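Local coordinates for protein predicted acetamidase/formamidase (Thermoanaerobacter tengcongensis, PDB 3TKK) that probably hydrolyses carbon-nitrogen bonds of linear amides and binds zinc and calcium ions, at residues 7-12 with 61-66; 82-87 with 203-208; 90-95 with 111-116. All coordinates share one frame; numbering follows the deposited sequence.

Overall arrangement
Contact 1 (7-12 with 61-66) and contact 2 (82-87 with 203-208) lie side by side in the beta-rich body of the subunit, centres 13 Å apart and nearest atoms about 5 Å apart, without touching. Contact 3 (90-95 with 111-116) is nested within the chain loop that contact 2 closes; the two meet where Ala87 O packs against Ile115 CD1 at 3.8 Å. Cys39, Asp184, His186 and Glu200 bind zinc, and Asn157, Asp159 and Asp184 bind calcium. The zinc ion lies about 9 Å from the side chain of Pro61, about 11 Å from that of Val86 and about 9 Å from that of Val91.

Contact 1: 7-12 with 61-66; sequences LSADHH and PATGPI
Leu7 and Thr63 meet because each sends a carbon anti to its own backbone N: CG of Leu7 (chi1 180°) and CG2 of Thr63, whose OG1 stands beside the backbone N (chi1 -61°). The two side chains slide past each other in opposite directions, with Leu7 CG 3.8 Å from Thr63 CG2. Leu7 CD2 itself lies 3.8 Å from both Thr63 CG2 and Ile66 CG1, so this one branch touches two side chains of strand 62-66.

Thr63 is the residue of the strand that the loop covers most. Its methyl CG2 lies 3.6 Å from Ser8 O, while OG1 comes near CA and CB of Ala9 and is hydrogen-bonded to the backbone O of Glu35. Ser8 to His11 form a type I beta turn, closed by His11 N to Ser8 O at 3.0 Å. The turn brings His11 O to the strand, where it accepts the N-H of Gly64 (2.9 Å, 160° at the hydrogen) from above the carbonyl plane. The same oxygen receives a CA-H...O contact from Thr63 CA at 3.3 Å. One step on, His12 pairs with Thr63 as an antiparallel non-hydrogen-bonded pair. Gly64 takes a positive phi, and a cis peptide bond precedes Pro65.

Ser8 OG is hydrogen-bonded to both Asp10 OD1 and Glu35 OE1, with one proton to share; Ala9 N also donates to Glu35 OE1, which ties the turn to strand 31-36. The contact joins the connection between strands 4-7 and 12-13 to strand 62-69. Strand 31-36 packs against Thr63 and Ile66 through Val34, Thr36 and Leu32, while strand 180-186 pairs with Thr63 through Leu182 and touches Ala62 through Ala181.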
ATOM      1  N   LEU A   7      19.285  26.108 -10.608  1.00 24.93           N
ATOM      2  CA  LEU A   7      20.362  25.182 -10.823  1.00 24.24           C
ATOM      3  C   LEU A   7      19.965  24.374 -12.087  1.00 24.19           C
ATOM      4  O   LEU A   7      18.926  23.675 -12.115  1.00 23.45           O
ATOM      5  CB  LEU A   7      20.457  24.203  -9.663  1.00 25.70           C
ATOM      6  CG  LEU A   7      21.569  23.158  -9.774  1.00 22.91           C
ATOM      7  CD1 LEU A   7      22.906  23.892  -9.940  1.00 25.20           C
ATOM      8  CD2 LEU A   7      21.546  22.288  -8.503  1.00 23.21           C
ATOM      9  N   SER A   8      20.848  24.408 -13.091  1.00 24.79           N
ATOM     10  CA  SER A   8      20.517  23.813 -14.357  1.00 26.82           C
ATOM     11  C   SER A   8      21.002  22.348 -14.427  1.00 29.75           C
ATOM     12  O   SER A   8      21.889  21.923 -13.678  1.00 29.36           O
ATOM     13  CB  SER A   8      21.106  24.780 -15.404  1.00 32.74           C
ATOM     14  OG  SER A   8      21.316  24.141 -16.626  1.00 41.53           O
ATOM     15  N   ALA A   9      20.429  21.585 -15.356  1.00 28.78           N
ATOM     16  CA  ALA A   9      20.560  20.192 -15.422  1.00 27.20           C
ATOM     17  C   ALA A   9      21.926  19.720 -15.934  1.00 27.37           C
ATOM     18  O   ALA A   9      22.197  18.549 -15.785  1.00 25.86           O
ATOM     19  CB  ALA A   9      19.402  19.596 -16.242  1.00 27.10           C
ATOM     20  N   ASP A  10      22.770  20.657 -16.384  1.00 24.85           N
ATOM     21  CA  ASP A  10      24.135  20.377 -16.751  1.00 31.07           C
ATOM     22  C   ASP A  10      24.940  20.094 -15.512  1.00 28.72           C
ATOM     23  O   ASP A  10      26.023  19.581 -15.655  1.00 28.86           O
ATOM     24  CB  ASP A  10      24.840  21.454 -17.613  1.00 34.12           C
ATOM     25  CG  ASP A  10      24.635  22.883 -17.116  1.00 37.39           C
ATOM     26  OD1 ASP A  10      23.693  23.191 -16.361  1.00 39.16           O
ATOM     27  OD2 ASP A  10      25.378  23.780 -17.600  1.00 43.62           O
ATOM     28  N   HIS A  11      24.414  20.405 -14.297  1.00 24.56           N
ATOM     29  CA  HIS A  11      25.128  19.948 -13.102  1.00 25.58           C
ATOM     30  C   HIS A  11      24.453  18.693 -12.596  1.00 22.94           C
ATOM     31  O   HIS A  11      23.426  18.785 -11.927  1.00 24.16           O
ATOM     32  CB  HIS A  11      25.110  21.013 -12.002  1.00 23.86           C
ATOM     33  CG  HIS A  11      25.744  22.309 -12.396  1.00 26.35           C
ATOM     34  ND1 HIS A  11      27.004  22.681 -11.979  1.00 26.48           N
ATOM     35  CD2 HIS A  11      25.275  23.326 -13.150  1.00 25.41           C
ATOM     36  CE1 HIS A  11      27.283  23.870 -12.483  1.00 27.77           C
ATOM     37  NE2 HIS A  11      26.239  24.284 -13.176  1.00 28.16           N
ATOM     38  N   HIS A  12      24.960  17.504 -12.881  1.00 25.45           N
ATOM     39  CA  HIS A  12      24.216  16.344 -12.425  1.00 25.52           C
ATOM     40  C   HIS A  12      25.197  15.200 -12.087  1.00 24.19           C
ATOM     41  O   HIS A  12      26.349  15.235 -12.541  1.00 26.40           O
ATOM     42  CB  HIS A  12      23.238  15.802 -13.519  1.00 26.66           C
ATOM     43  CG  HIS A  12      23.819  15.757 -14.909  1.00 31.93           C
ATOM     44  ND1 HIS A  12      24.717  14.784 -15.315  1.00 34.62           N
ATOM     45  CD2 HIS A  12      23.625  16.556 -15.997  1.00 31.33           C
ATOM     46  CE1 HIS A  12      25.051  14.978 -16.582  1.00 33.82           C
ATOM     47  NE2 HIS A  12      24.383  16.025 -17.031  1.00 32.45           N
ATOM     48  N   PRO A  61      19.974  10.689 -14.256  1.00 33.96           N
ATOM     49  CA  PRO A  61      20.963  11.669 -13.874  1.00 31.18           C
ATOM     50  C   PRO A  61      20.258  12.490 -12.839  1.00 27.75           C
ATOM     51  O   PRO A  61      19.169  12.849 -13.031  1.00 26.84           O
ATOM     52  CB  PRO A  61      21.246  12.441 -15.191  1.00 33.44           C
ATOM     53  CG  PRO A  61      19.973  12.197 -16.055  1.00 33.50           C
ATOM     54  CD  PRO A  61      19.411  10.879 -15.593  1.00 31.35           C
ATOM     55  N   ALA A  62      20.858  12.749 -11.706  1.00 22.58           N
ATOM     56  CA  ALA A  62      20.223  13.631 -10.734  1.00 22.33           C
ATOM     57  C   ALA A  62      20.873  15.022 -10.755  1.00 19.72           C
ATOM     58  O   ALA A  62      22.076  15.151 -10.695  1.00 24.63           O
ATOM     59  CB  ALA A  62      20.369  12.979  -9.349  1.00 18.77           C
ATOM     60  N   THR A  63      20.094  16.079 -10.714  1.00 21.78           N
ATOM     61  CA  THR A  63      20.676  17.390 -10.752  1.00 20.29           C
ATOM     62  C   THR A  63      21.234  17.692  -9.345  1.00 20.24           C
ATOM     63  O   THR A  63      20.595  17.330  -8.336  1.00 19.67           O
ATOM     64  CB  THR A  63      19.651  18.412 -11.197  1.00 20.67           C
ATOM     65  OG1 THR A  63      19.235  18.043 -12.525  1.00 20.73           O
ATOM     66  CG2 THR A  63      20.294  19.888 -11.172  1.00 21.29           C
ATOM     67  N   GLY A  64      22.426  18.318  -9.269  1.00 21.06           N
ATOM     68  CA  GLY A  64      23.121  18.481  -8.005  1.00 20.95           C
ATOM     69  C   GLY A  64      24.597  18.048  -8.127  1.00 22.04           C
ATOM     70  O   GLY A  64      25.154  17.862  -9.250  1.00 21.97           O
ATOM     71  N   PRO A  65      25.279  17.907  -6.980  1.00 21.67           N
ATOM     72  CA  PRO A  65      24.689  18.004  -5.652  1.00 21.30           C
ATOM     73  C   PRO A  65      24.715  19.421  -5.102  1.00 22.07           C
ATOM     74  O   PRO A  65      25.475  20.284  -5.552  1.00 22.43           O
ATOM     75  CB  PRO A  65      25.566  17.044  -4.798  1.00 21.52           C
ATOM     76  CG  PRO A  65      26.854  16.865  -5.606  1.00 22.26           C
ATOM     77  CD  PRO A  65      26.696  17.540  -6.962  1.00 22.39           C
ATOM     78  N   ILE A  66      23.778  19.699  -4.228  1.00 21.45           N
ATOM     79  CA  ILE A  66      23.719  20.975  -3.541  1.00 22.00           C
ATOM     80  C   ILE A  66      24.321  20.841  -2.123  1.00 22.36           C
ATOM     81  O   ILE A  66      23.886  20.003  -1.322  1.00 21.99           O
ATOM     82  CB  ILE A  66      22.237  21.312  -3.405  1.00 22.30           C
ATOM     83  CG1 ILE A  66      21.613  21.379  -4.821  1.00 21.40           C
ATOM     84  CG2 ILE A  66      22.023  22.592  -2.525  1.00 22.34           C
ATOM     85  CD1 ILE A  66      19.960  21.230  -4.779  1.00 20.90           C
TER

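Contact 2: 82-87 with 203-208; sequences KKIEVA and GKVLLE
Leu206 O is gripped by two successive amides, Lys82 N at 2.7 Å and Lys83 N at 3.2 Å. The first approaches nearly along the C=O axis (167°), the second in the carbonyl plane on a lone pair. Lys82 and Lys83 thereby both face Leu206, a classic beta bulge. Past it the antiparallel ladder runs regularly: Leu206 N returns to Lys83 O, and Glu85 and Lys204 exchange a pair of bonds, the shorter from Glu85 N to Lys204 O at 2.7 Å. The strand axes are 4.6 Å apart at their closest.

On the face that carries Lys83, Glu85, Lys204 and Leu206, the chain of Lys83 bends at chi3 (-62°) and chi4, and its CE comes 4.0 Å from Leu206 CD2. Lys82, extended beyond CG, passes obliquely over to Glu208. The main partner of its NZ is Glu31 of strand 31-36; the bond to Glu208 OE1, 3.2 Å, is a weak hydrogen bond within a salt bridge. Lys204 NZ turns away to pair with Glu33. The other face holds Ile84 and Val205, loosely apposed, and the pair Val86 with Gly203. Gly203 CA lies 3.0 Å from Glu85 O in a CA-H...O contact; with no CB, the glycine can approach this closely.

Both strands are inner members of the large mixed sheet: strand 31-36 flanks 203-212 on the side away from 76-86, bonding through Val34 and Thr36. Strand 180-186 covers the face of Ile84 and Val205 with Leu182 and Leu185, while Lys4 and Ser6 of strand 4-7 touch Leu206 and Lys204.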
ATOM      1  N   LYS A  82       7.846  22.689  -3.363  1.00 22.93           N
ATOM      2  CA  LYS A  82       6.824  23.732  -3.560  1.00 26.00           C
ATOM      3  C   LYS A  82       6.166  23.602  -4.894  1.00 24.33           C
ATOM      4  O   LYS A  82       4.994  23.725  -4.975  1.00 31.76           O
ATOM      5  CB  LYS A  82       7.495  25.074  -3.358  1.00 25.22           C
ATOM      6  CG  LYS A  82       7.992  25.235  -1.879  1.00 27.33           C
ATOM      7  CD  LYS A  82       8.250  26.707  -1.652  1.00 35.32           C
ATOM      8  CE  LYS A  82       9.051  26.937  -0.370  1.00 40.11           C
ATOM      9  NZ  LYS A  82       9.127  28.444  -0.144  1.00 38.82           N
ATOM     10  N   LYS A  83       6.901  23.402  -5.960  1.00 23.82           N
ATOM     11  CA  LYS A  83       6.290  23.248  -7.265  1.00 24.81           C
ATOM     12  C   LYS A  83       6.993  22.249  -8.102  1.00 25.33           C
ATOM     13  O   LYS A  83       8.216  22.198  -8.076  1.00 22.48           O
ATOM     14  CB  LYS A  83       6.413  24.521  -8.058  1.00 29.34           C
ATOM     15  CG  LYS A  83       5.190  25.310  -8.055  1.00 36.74           C
ATOM     16  CD  LYS A  83       5.315  26.213  -9.242  1.00 43.09           C
ATOM     17  CE  LYS A  83       6.551  27.157  -9.068  1.00 43.68           C
ATOM     18  NZ  LYS A  83       6.009  28.576  -8.774  1.00 46.58           N
ATOM     19  N   ILE A  84       6.261  21.534  -8.930  1.00 22.82           N
ATOM     20  CA  ILE A  84       6.950  20.657  -9.892  1.00 26.02           C
ATOM     21  C   ILE A  84       6.384  20.995 -11.288  1.00 26.99           C
ATOM     22  O   ILE A  84       5.164  20.868 -11.490  1.00 31.44           O
ATOM     23  CB  ILE A  84       6.657  19.191  -9.575  1.00 22.76           C
ATOM     24  CG1 ILE A  84       7.205  18.809  -8.215  1.00 23.22           C
ATOM     25  CG2 ILE A  84       7.255  18.156 -10.542  1.00 21.33           C
ATOM     26  CD1 ILE A  84       6.922  17.291  -7.933  1.00 19.38           C
ATOM     27  N   GLU A  85       7.206  21.401 -12.252  1.00 26.18           N
ATOM     28  CA  GLU A  85       6.683  21.500 -13.603  1.00 27.44           C
ATOM     29  C   GLU A  85       7.235  20.450 -14.500  1.00 28.07           C
ATOM     30  O   GLU A  85       8.415  20.028 -14.315  1.00 30.37           O
ATOM     31  CB  GLU A  85       6.907  22.942 -14.134  1.00 36.32           C
ATOM     32  CG  GLU A  85       6.193  23.937 -13.203  1.00 43.17           C
ATOM     33  CD  GLU A  85       6.786  25.391 -13.245  1.00 49.81           C
ATOM     34  OE1 GLU A  85       6.734  26.120 -12.195  1.00 50.63           O
ATOM     35  OE2 GLU A  85       7.285  25.799 -14.333  1.00 52.92           O
ATOM     36  N   VAL A  86       6.410  19.855 -15.361  1.00 23.83           N
ATOM     37  CA  VAL A  86       6.900  18.736 -16.142  1.00 23.31           C
ATOM     38  C   VAL A  86       6.874  19.176 -17.645  1.00 26.04           C
ATOM     39  O   VAL A  86       6.076  19.969 -18.071  1.00 27.45           O
ATOM     40  CB  VAL A  86       6.122  17.416 -15.934  1.00 22.59           C
ATOM     41  CG1 VAL A  86       6.157  17.024 -14.383  1.00 21.51           C
ATOM     42  CG2 VAL A  86       4.659  17.565 -16.513  1.00 23.56           C
ATOM     43  N   ALA A  87       7.780  18.607 -18.437  1.00 27.41           N
ATOM     44  CA  ALA A  87       7.788  18.850 -19.876  1.00 25.69           C
ATOM     45  C   ALA A  87       6.491  18.386 -20.564  1.00 29.40           C
ATOM     46  O   ALA A  87       5.702  17.620 -19.971  1.00 29.42           O
ATOM     47  CB  ALA A  87       8.957  18.332 -20.526  1.00 29.60           C
ATOM     48  N   GLY A 203      11.775  18.249 -16.284  1.00 22.54           N
ATOM     49  CA  GLY A 203      11.025  19.292 -15.707  1.00 24.21           C
ATOM     50  C   GLY A 203      11.837  20.159 -14.779  1.00 23.42           C
ATOM     51  O   GLY A 203      13.089  20.110 -14.797  1.00 25.49           O
ATOM     52  N   LYS A 204      11.139  20.769 -13.851  1.00 22.43           N
ATOM     53  CA  LYS A 204      11.751  21.795 -12.990  1.00 25.99           C
ATOM     54  C   LYS A 204      11.030  21.750 -11.602  1.00 25.19           C
ATOM     55  O   LYS A 204       9.777  21.604 -11.554  1.00 28.40           O
ATOM     56  CB  LYS A 204      11.561  23.140 -13.710  1.00 31.53           C
ATOM     57  CG  LYS A 204      12.083  24.332 -12.976  1.00 38.10           C
ATOM     58  CD  LYS A 204      12.274  25.660 -13.900  1.00 41.15           C
ATOM     59  CE  LYS A 204      12.908  26.871 -12.974  1.00 44.79           C
ATOM     60  NZ  LYS A 204      14.120  27.900 -13.368  1.00 47.85           N
ATOM     61  N   VAL A 205      11.805  21.744 -10.506  1.00 23.55           N
ATOM     62  CA  VAL A 205      11.266  21.566  -9.130  1.00 22.08           C
ATOM     63  C   VAL A 205      11.661  22.846  -8.372  1.00 23.72           C
ATOM     64  O   VAL A 205      12.905  23.175  -8.294  1.00 22.15           O
ATOM     65  CB  VAL A 205      11.921  20.367  -8.399  1.00 20.32           C
ATOM     66  CG1 VAL A 205      11.517  20.332  -6.854  1.00 20.16           C
ATOM     67  CG2 VAL A 205      11.572  19.050  -9.111  1.00 19.68           C
ATOM     68  N   LEU A 206      10.654  23.625  -7.894  1.00 23.09           N
ATOM     69  CA  LEU A 206      10.906  24.642  -6.854  1.00 23.57           C
ATOM     70  C   LEU A 206      10.946  24.053  -5.461  1.00 24.76           C
ATOM     71  O   LEU A 206       9.894  23.543  -4.954  1.00 24.31           O
ATOM     72  CB  LEU A 206       9.903  25.831  -6.932  1.00 26.06           C
ATOM     73  CG  LEU A 206      10.110  26.988  -5.929  1.00 25.95           C
ATOM     74  CD1 LEU A 206      11.425  27.727  -6.121  1.00 26.26           C
ATOM     75  CD2 LEU A 206       8.946  28.159  -6.045  1.00 27.62           C
ATOM     76  N   LEU A 207      12.130  24.051  -4.818  1.00 22.74           N
ATOM     77  CA  LEU A 207      12.225  23.500  -3.462  1.00 22.36           C
ATOM     78  C   LEU A 207      12.936  24.464  -2.499  1.00 25.61           C
ATOM     79  O   LEU A 207      13.612  25.464  -2.888  1.00 23.80           O
ATOM     80  CB  LEU A 207      12.912  22.191  -3.408  1.00 21.27           C
ATOM     81  CG  LEU A 207      14.309  22.135  -4.026  1.00 21.28           C
ATOM     82  CD1 LEU A 207      15.263  22.754  -3.065  1.00 22.40           C
ATOM     83  CD2 LEU A 207      14.694  20.652  -4.439  1.00 20.05           C
ATOM     84  N   GLU A 208      12.815  24.144  -1.228  1.00 24.31           N
ATOM     85  CA  GLU A 208      13.501  24.951  -0.226  1.00 27.30           C
ATOM     86  C   GLU A 208      14.213  23.973   0.684  1.00 23.32           C
ATOM     87  O   GLU A 208      13.730  22.857   0.842  1.00 24.23           O
ATOM     88  CB  GLU A 208      12.501  25.789   0.564  1.00 27.93           C
ATOM     89  CG  GLU A 208      13.168  26.328   1.793  1.00 37.42           C
ATOM     90  CD  GLU A 208      12.270  27.208   2.668  1.00 43.38           C
ATOM     91  OE1 GLU A 208      11.286  27.760   2.107  1.00 48.86           O
ATOM     92  OE2 GLU A 208      12.554  27.329   3.900  1.00 44.84           O
TER

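Contact 3: 90-95 with 111-116; sequences GVLATG and KVVDIK
Backbone hydrogen bonds carry most of the contact between 90-95 and 111-116. Gly90 and Val113 exchange two, Gly90 N to Val113 O and Val113 N to Gly90 O, both at 2.9 Å. Leu92 and Lys111 exchange two more, of which Lys111 N to Leu92 O is the shorter at 2.7 Å. Between these two hydrogen-bonded pairs Val91 faces Val112 as a non-hydrogen-bonded antiparallel pair.

CA-H...O contacts fill in the ladder there: Val112 CA lies 3.3 Å from Gly90 O, and Val91 CA makes the matching approach to Lys111 O. Gly90 O and Lys111 O therefore each serve an amide and a CA-H.

Apolar contacts differ between the two faces. On one, Val91 and Val112 turn their CG2 methyls together at 4.2 Å. On the other, Leu92 and Val113 cross at about a right angle, CD1 against CG1 at 4.0 Å. Val113 CG1 is anti to the carbonyl carbon (chi1 -69°); its CG2 lies between N and C and packs 3.5 Å from Gly90 O. Ile115 reaches back so that CD1 comes 3.9 Å from Gly90 N, close against the glycine, which has no CB.

The axes of segments 90-95 and 111-116 run antiparallel at 145°, and their strands are the first two of a four-stranded antiparallel sheet completed by 119-121 and 127-129. The edge strand 89-95 is bonded to the loop bearing the zinc ligand Glu200, through Val91, and to Ser197 and Gly195. Leu92 and Thr94 also pack on Ile269 and Ala264 of the second subunit, both in its helix 260-270.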
ATOM      1  N   GLY A  90       6.386  12.859 -22.468  1.00 25.69           N
ATOM      2  CA  GLY A  90       7.073  11.924 -21.543  1.00 27.76           C
ATOM      3  C   GLY A  90       7.210  10.555 -22.173  1.00 24.97           C
ATOM      4  O   GLY A  90       6.725  10.338 -23.269  1.00 27.47           O
ATOM      5  N   VAL A  91       7.839   9.625 -21.496  1.00 22.94           N
ATOM      6  CA  VAL A  91       8.056   8.349 -22.127  1.00 23.42           C
ATOM      7  C   VAL A  91       7.612   7.276 -21.168  1.00 23.19           C
ATOM      8  O   VAL A  91       7.854   7.418 -19.955  1.00 21.24           O
ATOM      9  CB  VAL A  91       9.558   8.179 -22.317  1.00 26.98           C
ATOM     10  CG1 VAL A  91       9.873   6.849 -23.021  1.00 29.41           C
ATOM     11  CG2 VAL A  91      10.100   9.433 -23.206  1.00 29.02           C
ATOM     12  N   LEU A  92       6.999   6.208 -21.709  1.00 22.96           N
ATOM     13  CA  LEU A  92       6.595   5.053 -20.968  1.00 21.93           C
ATOM     14  C   LEU A  92       7.510   3.965 -21.526  1.00 24.58           C
ATOM     15  O   LEU A  92       7.700   3.905 -22.790  1.00 25.71           O
ATOM     16  CB  LEU A  92       5.131   4.673 -21.312  1.00 22.39           C
ATOM     17  CG  LEU A  92       4.277   5.739 -20.669  1.00 25.58           C
ATOM     18  CD1 LEU A  92       2.940   5.769 -21.266  1.00 24.32           C
ATOM     19  CD2 LEU A  92       4.238   5.326 -19.176  1.00 25.66           C
ATOM     20  N   ALA A  93       8.006   3.106 -20.638  1.00 24.46           N
ATOM     21  CA  ALA A  93       8.861   1.958 -20.964  1.00 22.14           C
ATOM     22  C   ALA A  93       8.446   0.715 -20.267  1.00 21.71           C
ATOM     23  O   ALA A  93       8.031   0.736 -19.078  1.00 20.99           O
ATOM     24  CB  ALA A  93      10.362   2.292 -20.659  1.00 22.05           C
ATOM     25  N   THR A  94       8.531  -0.431 -20.985  1.00 23.16           N
ATOM     26  CA  THR A  94       8.449  -1.712 -20.268  1.00 22.31           C
ATOM     27  C   THR A  94       9.068  -2.774 -21.139  1.00 24.77           C
ATOM     28  O   THR A  94       9.678  -2.444 -22.094  1.00 25.46           O
ATOM     29  CB  THR A  94       6.983  -2.123 -20.016  1.00 22.02           C
ATOM     30  OG1 THR A  94       6.933  -3.247 -19.115  1.00 21.65           O
ATOM     31  CG2 THR A  94       6.211  -2.454 -21.337  1.00 23.16           C
ATOM     32  N   GLY A  95       8.866  -4.053 -20.851  1.00 23.73           N
ATOM     33  CA  GLY A  95       9.412  -5.058 -21.772  1.00 25.13           C
ATOM     34  C   GLY A  95       9.843  -6.344 -21.137  1.00 27.32           C
ATOM     35  O   GLY A  95       9.608  -6.537 -19.951  1.00 25.64           O
ATOM     36  N   LYS A 111       7.009   4.149 -25.404  1.00 31.27           N
ATOM     37  CA  LYS A 111       6.035   4.944 -26.088  1.00 31.50           C
ATOM     38  C   LYS A 111       6.209   6.357 -25.619  1.00 32.54           C
ATOM     39  O   LYS A 111       6.163   6.626 -24.384  1.00 27.49           O
ATOM     40  CB  LYS A 111       4.646   4.552 -25.635  1.00 31.82           C
ATOM     41  CG  LYS A 111       3.539   5.274 -26.441  1.00 35.02           C
ATOM     42  CD  LYS A 111       2.227   4.750 -25.945  1.00 38.02           C
ATOM     43  CE  LYS A 111       1.336   4.728 -27.155  1.00 43.10           C
ATOM     44  NZ  LYS A 111       1.711   5.924 -28.013  1.00 43.80           N
ATOM     45  N   VAL A 112       6.330   7.280 -26.566  1.00 30.45           N
ATOM     46  CA  VAL A 112       6.437   8.690 -26.159  1.00 31.65           C
ATOM     47  C   VAL A 112       5.007   9.206 -26.169  1.00 29.96           C
ATOM     48  O   VAL A 112       4.317   8.936 -27.117  1.00 29.34           O
ATOM     49  CB  VAL A 112       7.250   9.488 -27.215  1.00 33.58           C
ATOM     50  CG1 VAL A 112       7.132  11.016 -27.025  1.00 32.49           C
ATOM     51  CG2 VAL A 112       8.712   9.068 -27.158  1.00 33.36           C
ATOM     52  N   VAL A 113       4.566   9.892 -25.115  1.00 28.26           N
ATOM     53  CA  VAL A 113       3.219  10.453 -25.041  1.00 27.60           C
ATOM     54  C   VAL A 113       3.241  11.975 -24.898  1.00 30.38           C
ATOM     55  O   VAL A 113       4.099  12.528 -24.218  1.00 31.96           O
ATOM     56  CB  VAL A 113       2.451   9.880 -23.854  1.00 26.41           C
ATOM     57  CG1 VAL A 113       2.187   8.431 -24.146  1.00 26.33           C
ATOM     58  CG2 VAL A 113       3.322   9.865 -22.566  1.00 27.80           C
ATOM     59  N   ASP A 114       2.252  12.629 -25.485  1.00 32.85           N
ATOM     60  CA  ASP A 114       2.008  14.033 -25.260  1.00 34.05           C
ATOM     61  C   ASP A 114       1.406  14.247 -23.873  1.00 30.06           C
ATOM     62  O   ASP A 114       0.702  13.390 -23.329  1.00 28.94           O
ATOM     63  CB  ASP A 114       1.120  14.576 -26.383  1.00 39.85           C
ATOM     64  CG  ASP A 114       1.806  14.522 -27.689  1.00 42.69           C
ATOM     65  OD1 ASP A 114       3.054  14.675 -27.736  1.00 44.86           O
ATOM     66  OD2 ASP A 114       1.101  14.234 -28.655  1.00 49.35           O
ATOM     67  N   ILE A 115       1.860  15.321 -23.245  1.00 28.68           N
ATOM     68  CA  ILE A 115       1.260  15.797 -22.010  1.00 28.12           C
ATOM     69  C   ILE A 115       0.671  17.136 -22.416  1.00 29.73           C
ATOM     70  O   ILE A 115       1.419  18.006 -22.917  1.00 30.42           O
ATOM     71  CB  ILE A 115       2.297  15.913 -20.870  1.00 28.13           C
ATOM     72  CG1 ILE A 115       2.795  14.501 -20.596  1.00 25.39           C
ATOM     73  CG2 ILE A 115       1.607  16.537 -19.614  1.00 28.88           C
ATOM     74  CD1 ILE A 115       3.971  14.269 -19.732  1.00 26.20           C
ATOM     75  N   LYS A 116      -0.640  17.257 -22.299  1.00 30.51           N
ATOM     76  CA  LYS A 116      -1.331  18.486 -22.665  1.00 32.28           C
ATOM     77  C   LYS A 116      -2.557  18.775 -21.848  1.00 32.66           C
ATOM     78  O   LYS A 116      -3.263  17.878 -21.467  1.00 32.11           O
ATOM     79  CB  LYS A 116      -1.808  18.376 -24.083  1.00 38.62           C
ATOM     80  CG  LYS A 116      -0.805  17.843 -24.996  1.00 43.55           C
ATOM     81  CD  LYS A 116      -0.527  18.707 -26.099  1.00 46.52           C
ATOM     82  CE  LYS A 116       0.714  19.491 -25.709  1.00 47.41           C
ATOM     83  NZ  LYS A 116       1.374  20.066 -26.964  1.00 50.49           N
TER